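Local structure of putative methyl-accepting chemotaxis signal transduction protein (Campylobacter jejuni, 6W3R) at residues Asn77-Tyr82 with Leu136-Ile141. The protein is probably a chemoreceptor whose dCACHE-type sensor region binds a branched amino-acid ligand, here 3-methyl-L-alloisoleucine. Numbering follows the deposited sequence.
Sequences NALNVY and LKQYVI. With I2M (3-methyl-L-alloisoleucine), chain C.
Beside the ligand pocket of the membrane-distal PDC sensor module, Leu79 reaches across to Leu136, Gln138 and Val140. With CG anti to the backbone N (chi1 -164°), the Leu79 isobutyl group projects over the gap and spreads its methyls over all three neighbours. Leu79 CD2 meets Val140 CG1 at 3.6 Å, the two side chains crossing at about a right angle, and also touches Gln138 CB; Leu79 CD1 lies between Leu136 CD1 and the Gln138 amide, 3.7 Å from Gln138 NE2. Leu136 runs past Leu79 in the opposite direction and brings its CD1 to 3.6 Å from Leu79 CG. No hydrogen bond joins the segments. In the antiparallel sheet, strand 152-162 lies between strands 80-84 and 139-149, and the contact is made near the starts of those two, partly by the loop residues leading into them. Leu79 and Asn80 form a classic beta bulge opposite Asp160, and both side chains head toward 136-141. Asn80 OD1 is buried 3.8 Å from Leu136 CD1 and has no polar partner. Asn80 ND2 touches the ligand directly, 4.0 Å from I2M CG3, and donates to Asp160 OD2, an oxygen that also hydrogen-bonds the ligand, while Asp160 OD1 pairs with Tyr82 OH. Tyr82 gives the ligand a ring face: methyl CG3 of I2M sits above it, offset toward the rim, 3.6 Å from Tyr82 CE1. Trp115 packs edge-to-face with this ring, and the ligand is also hydrogen-bonded by Trp115, Lys113, Tyr131 and Asp133.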
# COMPACT_ATOMS: atom_id res chain seq x y z
N ASN A 77 10.43 -9.60 -6.35
CA ASN A 77 10.98 -8.37 -6.96
C ASN A 77 10.69 -7.16 -6.07
O ASN A 77 10.32 -6.09 -6.54
CB ASN A 77 10.46 -8.16 -8.38
CG ASN A 77 11.22 -7.10 -9.12
OD1 ASN A 77 12.45 -6.94 -8.93
ND2 ASN A 77 10.53 -6.40 -9.99
N ALA A 78 11.00 -7.30 -4.79
CA ALA A 78 10.98 -6.16 -3.87
C ALA A 78 12.18 -5.23 -4.16
O ALA A 78 13.18 -5.65 -4.75
CB ALA A 78 11.00 -6.63 -2.42
N LEU A 79 12.06 -3.98 -3.72
CA LEU A 79 13.11 -3.00 -3.94
C LEU A 79 14.22 -3.20 -2.90
O LEU A 79 15.39 -3.21 -3.23
CB LEU A 79 12.52 -1.59 -3.86
CG LEU A 79 13.45 -0.55 -4.45
CD1 LEU A 79 13.60 -0.74 -5.98
CD2 LEU A 79 12.94 0.84 -4.09
N ASN A 80 13.83 -3.31 -1.63
CA ASN A 80 14.77 -3.51 -0.50
C ASN A 80 14.15 -4.47 0.50
O ASN A 80 12.94 -4.37 0.73
CB ASN A 80 15.08 -2.22 0.28
CG ASN A 80 15.71 -1.13 -0.58
OD1 ASN A 80 16.79 -1.30 -1.14
ND2 ASN A 80 15.01 0.01 -0.68
N VAL A 81 14.96 -5.37 1.05
CA VAL A 81 14.57 -6.23 2.15
C VAL A 81 15.73 -6.18 3.16
O VAL A 81 16.90 -6.35 2.81
CB VAL A 81 14.31 -7.65 1.65
CG1 VAL A 81 13.97 -8.58 2.78
CG2 VAL A 81 13.21 -7.69 0.63
N TYR A 82 15.42 -6.02 4.43
CA TYR A 82 16.42 -5.63 5.38
C TYR A 82 16.10 -5.98 6.80
O TYR A 82 14.92 -6.14 7.15
CB TYR A 82 16.73 -4.11 5.26
CG TYR A 82 15.52 -3.22 5.22
CD1 TYR A 82 14.88 -2.96 4.02
CD2 TYR A 82 15.09 -2.56 6.33
CE1 TYR A 82 13.79 -2.07 3.94
CE2 TYR A 82 13.99 -1.70 6.28
CZ TYR A 82 13.41 -1.37 5.05
OH TYR A 82 12.35 -0.51 4.99
N LEU A 136 17.43 3.89 -2.81
CA LEU A 136 17.22 3.82 -4.25
C LEU A 136 16.37 4.97 -4.78
O LEU A 136 16.12 5.03 -5.98
CB LEU A 136 16.59 2.46 -4.63
CG LEU A 136 17.61 1.29 -4.60
CD1 LEU A 136 16.97 -0.08 -4.71
CD2 LEU A 136 18.72 1.41 -5.64
N LYS A 137 15.90 5.86 -3.91
CA LYS A 137 15.17 7.05 -4.35
C LYS A 137 14.00 6.67 -5.24
O LYS A 137 13.76 7.29 -6.30
CB LYS A 137 16.10 8.04 -5.05
CG LYS A 137 17.22 8.55 -4.13
CD LYS A 137 16.65 9.40 -3.00
CE LYS A 137 17.69 10.13 -2.17
NZ LYS A 137 17.00 11.01 -1.18
N GLN A 138 13.21 5.73 -4.73
CA GLN A 138 11.90 5.42 -5.30
C GLN A 138 10.86 5.53 -4.22
O GLN A 138 11.17 5.30 -3.04
CB GLN A 138 11.93 4.04 -5.94
CG GLN A 138 12.77 3.98 -7.20
CD GLN A 138 12.71 2.62 -7.85
OE1 GLN A 138 11.62 2.01 -7.94
NE2 GLN A 138 13.87 2.12 -8.30
N TYR A 139 9.64 5.83 -4.61
CA TYR A 139 8.54 5.85 -3.65
C TYR A 139 8.09 4.43 -3.32
O TYR A 139 7.99 3.59 -4.25
CB TYR A 139 7.35 6.67 -4.14
CG TYR A 139 7.71 8.14 -4.15
CD1 TYR A 139 7.51 8.92 -3.02
CD2 TYR A 139 8.26 8.73 -5.29
CE1 TYR A 139 7.95 10.23 -2.98
CE2 TYR A 139 8.67 10.06 -5.27
CZ TYR A 139 8.49 10.80 -4.12
OH TYR A 139 8.96 12.09 -4.11
N VAL A 140 8.13 4.13 -2.02
CA VAL A 140 7.83 2.79 -1.53
C VAL A 140 6.77 2.78 -0.46
O VAL A 140 6.55 3.78 0.24
CB VAL A 140 9.11 2.10 -0.99
CG1 VAL A 140 10.16 1.99 -2.09
CG2 VAL A 140 9.62 2.79 0.25
N ILE A 141 6.15 1.61 -0.34
CA ILE A 141 5.38 1.25 0.85
C ILE A 141 6.24 0.22 1.57
O ILE A 141 6.74 -0.75 0.94
CB ILE A 141 4.04 0.62 0.42
CG1 ILE A 141 3.23 1.70 -0.31
CG2 ILE A 141 3.27 0.11 1.64
CD1 ILE A 141 2.04 1.14 -1.08
N I2M C . 13.56 2.54 2.71
CA I2M C . 14.17 2.54 4.06
CB I2M C . 15.62 2.04 4.14
CG3 I2M C . 15.72 0.89 3.14
CG2 I2M C . 16.65 3.13 3.81
CG1 I2M C . 15.87 1.57 5.61
CD1 I2M C . 17.17 0.79 5.85
C I2M C . 14.18 3.99 4.57
O I2M C . 14.11 4.90 3.71
OXT I2M C . 14.20 4.22 5.82